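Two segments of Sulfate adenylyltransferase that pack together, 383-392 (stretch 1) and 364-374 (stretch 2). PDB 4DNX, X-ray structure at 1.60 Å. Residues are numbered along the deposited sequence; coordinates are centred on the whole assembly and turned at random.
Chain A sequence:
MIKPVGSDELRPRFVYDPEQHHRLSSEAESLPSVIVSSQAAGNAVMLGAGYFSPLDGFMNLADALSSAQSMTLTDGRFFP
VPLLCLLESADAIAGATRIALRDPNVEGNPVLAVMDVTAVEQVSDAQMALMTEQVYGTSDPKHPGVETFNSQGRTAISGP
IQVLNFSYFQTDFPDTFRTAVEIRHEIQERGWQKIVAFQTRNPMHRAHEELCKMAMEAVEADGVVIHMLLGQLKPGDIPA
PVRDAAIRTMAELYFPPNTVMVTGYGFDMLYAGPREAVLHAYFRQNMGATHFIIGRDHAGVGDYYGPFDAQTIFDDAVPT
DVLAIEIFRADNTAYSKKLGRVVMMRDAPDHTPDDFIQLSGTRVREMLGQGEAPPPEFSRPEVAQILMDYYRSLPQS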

# COMPACT_ATOMS: atom_id res chain seq x y z
N VAL A 383 -13.71 6.52 -20.03
CA VAL A 383 -12.81 5.34 -20.07
C VAL A 383 -12.24 5.22 -21.52
O VAL A 383 -11.02 5.05 -21.74
CB VAL A 383 -13.55 4.07 -19.61
CG1 VAL A 383 -12.66 2.82 -19.76
CG2 VAL A 383 -14.06 4.19 -18.09
N ALA A 384 -13.12 5.31 -22.50
CA ALA A 384 -12.69 5.28 -23.89
C ALA A 384 -11.62 6.35 -24.15
O ALA A 384 -10.62 6.10 -24.88
CB ALA A 384 -13.88 5.49 -24.83
N GLN A 385 -11.83 7.56 -23.62
CA GLN A 385 -10.88 8.65 -23.90
C GLN A 385 -9.47 8.32 -23.36
O GLN A 385 -8.46 8.57 -24.05
CB GLN A 385 -11.33 10.00 -23.36
CG GLN A 385 -10.58 11.14 -23.96
CD GLN A 385 -10.84 11.23 -25.47
OE1 GLN A 385 -12.00 11.25 -25.92
NE2 GLN A 385 -9.77 11.21 -26.26
N ILE A 386 -9.42 7.78 -22.15
CA ILE A 386 -8.14 7.41 -21.51
C ILE A 386 -7.37 6.42 -22.40
O ILE A 386 -6.17 6.62 -22.70
CB ILE A 386 -8.37 6.86 -20.11
CG1 ILE A 386 -8.68 8.02 -19.16
CG2 ILE A 386 -7.14 6.01 -19.60
CD1 ILE A 386 -9.19 7.54 -17.81
N LEU A 387 -8.08 5.40 -22.87
CA LEU A 387 -7.48 4.39 -23.76
C LEU A 387 -7.11 4.97 -25.14
O LEU A 387 -6.03 4.69 -25.68
CB LEU A 387 -8.39 3.16 -23.87
CG LEU A 387 -8.44 2.43 -22.50
CD1 LEU A 387 -9.54 1.41 -22.46
CD2 LEU A 387 -7.06 1.78 -22.21
N MET A 388 -7.98 5.80 -25.73
CA MET A 388 -7.67 6.37 -27.05
C MET A 388 -6.46 7.27 -26.99
O MET A 388 -5.65 7.30 -27.93
CB MET A 388 -8.86 7.14 -27.62
CG MET A 388 -9.89 6.18 -28.12
SD MET A 388 -11.26 6.94 -28.95
CE MET A 388 -12.03 7.72 -27.53
N ASP A 389 -6.31 7.98 -25.87
CA ASP A 389 -5.20 8.90 -25.69
C ASP A 389 -3.92 8.10 -25.59
O ASP A 389 -2.91 8.49 -26.22
CB ASP A 389 -5.38 9.78 -24.44
CG ASP A 389 -6.35 10.94 -24.67
OD1 ASP A 389 -6.86 11.12 -25.80
OD2 ASP A 389 -6.65 11.66 -23.69
N TYR A 390 -3.98 6.97 -24.88
CA TYR A 390 -2.87 6.05 -24.76
C TYR A 390 -2.47 5.52 -26.15
O TYR A 390 -1.30 5.64 -26.54
CB TYR A 390 -3.17 4.90 -23.81
CG TYR A 390 -2.23 3.75 -24.01
CD1 TYR A 390 -0.88 3.88 -23.69
CD2 TYR A 390 -2.67 2.55 -24.58
CE1 TYR A 390 0.02 2.83 -23.90
CE2 TYR A 390 -1.79 1.48 -24.79
CZ TYR A 390 -0.44 1.64 -24.44
OH TYR A 390 0.44 0.60 -24.62
N TYR A 391 -3.41 4.94 -26.89
CA TYR A 391 -3.04 4.38 -28.22
C TYR A 391 -2.48 5.42 -29.17
O TYR A 391 -1.55 5.13 -29.95
CB TYR A 391 -4.22 3.65 -28.88
CG TYR A 391 -4.58 2.34 -28.22
CD1 TYR A 391 -3.64 1.27 -28.15
CD2 TYR A 391 -5.85 2.15 -27.68
CE1 TYR A 391 -3.99 0.07 -27.55
CE2 TYR A 391 -6.20 0.95 -27.05
CZ TYR A 391 -5.26 -0.09 -26.99
OH TYR A 391 -5.58 -1.28 -26.41
N ARG A 392 -3.05 6.63 -29.13
CA ARG A 392 -2.57 7.71 -30.00
C ARG A 392 -1.13 8.15 -29.63
O ARG A 392 -0.39 8.60 -30.50
CB ARG A 392 -3.56 8.90 -29.97
CG ARG A 392 -3.35 9.99 -31.03
CD ARG A 392 -4.50 11.03 -31.02
NE ARG A 392 -5.30 10.99 -29.79
CZ ARG A 392 -6.55 10.50 -29.69
NH1 ARG A 392 -7.18 10.01 -30.76
NH2 ARG A 392 -7.16 10.52 -28.52
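Stretch 2 364-374: VREMLGQGEAP

Stretch 1 is helical throughout, with phi/psi values near -60/-45 and i to i+4 backbone hydrogen bonds from Leu-387 N to Val-383 O (3.2 Å) through Arg-392 N to Met-388 O (2.9 Å). Stretch 2 begins as the end of another helix. Its axis passes within 9.1 Å of the first at a signed crossing angle of -60°, so the two run obliquely and neither is parallel nor antiparallel to the other. That helix closes in a Schellman motif: Gly-371 has phi/psi 73/30, and Glu-372 N to Met-367 O (2.9 Å) and Gly-371 N to Leu-368 O (3.0 Å) bond back into the last turn. Beyond it, Glu-372 to Pro-374 are extended, with psi between 124° and 166°, and bring the chain back along stretch 1, as the CA register confirms: Ala-384 lies nearest Ala-373 (5.9 Å), Met-388 nearest Leu-368 (5.2 Å) and Tyr-391 nearest Gly-369 (5.4 Å).

At the start of stretch 1, Ala-384 points its CB toward stretch 2. Ala-384 CB lies 3.8 Å from Leu-368 CD2, 4.2 Å from Pro-374 CD and 4.3 Å from Ala-373 CB, so the helix and the extended segment meet at one small side chain. Gln-385 and Ile-386 make no contact. Leu-387 continues the apolar surface, its CD1 3.6 Å from Leu-368 CD1. Leu-368 is the knob of the packing, seated among Ala-384, Leu-387, Met-388 and Tyr-391.

Met-388, with chi1, chi2 and chi3 in m, t and m, reaches along the turn. Met-388 CG is 4.0 Å from Leu-368 CD2, Met-388 SD 3.5 Å from Gly-371 C and Met-388 CE 3.9 Å from Ala-373 CB. No direct hydrogen bond joins the stretches; instead, one water donates to both Met-388 O (3.0 Å) and Leu-368 O (3.1 Å), linking the two backbones.

Asp-389 points away, and its OD1 accepts from Gln-385 NE2 (2.9 Å) and forms a salt bridge with Arg-392 NH2 (2.8 Å), both within stretch 1. Tyr-390 is out of reach. Tyr-391, chi1 m, points toward stretch 2 and lies against the helix backbone: Gly-369 CA sits over one ring face, 4.0 Å from the Tyr-391 ring centroid and 29° off the normal, a CH-pi contact. Tyr-391 CE2 is 3.8 Å from Leu-368 CB, and Tyr-391 OH comes 3.4 Å from Arg-365 CG. In all, the contact buries 447 Å², both sides summed, and Leu-368 has the largest covered area, 97 Å².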

# COMPACT_ATOMS: atom_id res chain seq x y z
N VAL A 364 -13.91 -3.94 -29.06
CA VAL A 364 -13.74 -2.69 -28.30
C VAL A 364 -12.27 -2.20 -28.36
O VAL A 364 -12.01 -1.03 -28.66
CB VAL A 364 -14.22 -2.86 -26.82
CG1 VAL A 364 -13.79 -1.69 -25.94
CG2 VAL A 364 -15.75 -3.02 -26.79
N ARG A 365 -11.34 -3.12 -28.15
CA ARG A 365 -9.92 -2.79 -28.17
C ARG A 365 -9.49 -2.30 -29.57
O ARG A 365 -8.75 -1.31 -29.70
CB ARG A 365 -9.12 -4.02 -27.77
CG ARG A 365 -7.67 -3.77 -27.44
CD ARG A 365 -6.76 -4.21 -28.57
NE ARG A 365 -6.94 -5.62 -28.96
CZ ARG A 365 -6.76 -6.09 -30.21
NH1 ARG A 365 -6.37 -5.28 -31.19
NH2 ARG A 365 -6.96 -7.37 -30.48
N GLU A 366 -9.95 -2.98 -30.61
CA GLU A 366 -9.65 -2.56 -31.98
C GLU A 366 -10.14 -1.12 -32.24
O GLU A 366 -9.40 -0.30 -32.79
CB GLU A 366 -10.29 -3.51 -33.02
CG GLU A 366 -9.62 -4.93 -33.02
CD GLU A 366 -10.36 -5.93 -33.91
OE1 GLU A 366 -9.90 -7.10 -33.99
OE2 GLU A 366 -11.37 -5.56 -34.54
N MET A 367 -11.38 -0.84 -31.84
CA MET A 367 -11.96 0.50 -32.06
C MET A 367 -11.14 1.60 -31.36
O MET A 367 -10.82 2.65 -31.99
CB MET A 367 -13.42 0.52 -31.59
CG MET A 367 -14.37 -0.17 -32.57
SD MET A 367 -16.06 -0.12 -31.89
CE MET A 367 -17.07 -0.69 -33.23
N LEU A 368 -10.83 1.35 -30.08
CA LEU A 368 -10.02 2.27 -29.27
C LEU A 368 -8.66 2.55 -29.92
O LEU A 368 -8.25 3.71 -30.03
CB LEU A 368 -9.85 1.77 -27.84
CG LEU A 368 -11.14 1.60 -27.04
CD1 LEU A 368 -10.89 0.84 -25.78
CD2 LEU A 368 -11.77 2.96 -26.74
N GLY A 369 -8.00 1.50 -30.41
CA GLY A 369 -6.74 1.68 -31.14
C GLY A 369 -6.86 2.45 -32.44
O GLY A 369 -5.86 2.97 -32.97
N GLN A 370 -8.07 2.54 -33.00
CA GLN A 370 -8.28 3.28 -34.24
C GLN A 370 -8.75 4.71 -33.94
O GLN A 370 -9.02 5.49 -34.86
CB GLN A 370 -9.26 2.56 -35.19
CG GLN A 370 -8.79 1.12 -35.60
CD GLN A 370 -9.95 0.15 -35.86
OE1 GLN A 370 -11.12 0.56 -35.92
NE2 GLN A 370 -9.63 -1.14 -35.99
N GLY A 371 -8.85 5.03 -32.65
CA GLY A 371 -9.35 6.34 -32.22
C GLY A 371 -10.86 6.53 -32.42
O GLY A 371 -11.33 7.65 -32.62
N GLU A 372 -11.62 5.44 -32.35
CA GLU A 372 -13.07 5.53 -32.45
C GLU A 372 -13.65 5.08 -31.13
O GLU A 372 -13.35 3.99 -30.63
CB GLU A 372 -13.62 4.65 -33.57
CG GLU A 372 -15.10 4.30 -33.37
CD GLU A 372 -15.74 3.65 -34.57
OE1 GLU A 372 -15.08 2.84 -35.25
OE2 GLU A 372 -16.93 3.93 -34.85
N ALA A 373 -14.46 5.93 -30.51
CA ALA A 373 -15.07 5.51 -29.26
C ALA A 373 -16.13 4.46 -29.58
O ALA A 373 -16.94 4.65 -30.50
CB ALA A 373 -15.70 6.70 -28.51
N PRO A 374 -16.17 3.37 -28.82
CA PRO A 374 -17.25 2.40 -29.00
C PRO A 374 -18.58 3.04 -28.63
O PRO A 374 -18.59 4.12 -27.99
CB PRO A 374 -16.88 1.25 -28.05
CG PRO A 374 -15.39 1.39 -27.85
CD PRO A 374 -15.16 2.89 -27.85
O HOH W 1 -6.57 6.21 -30.52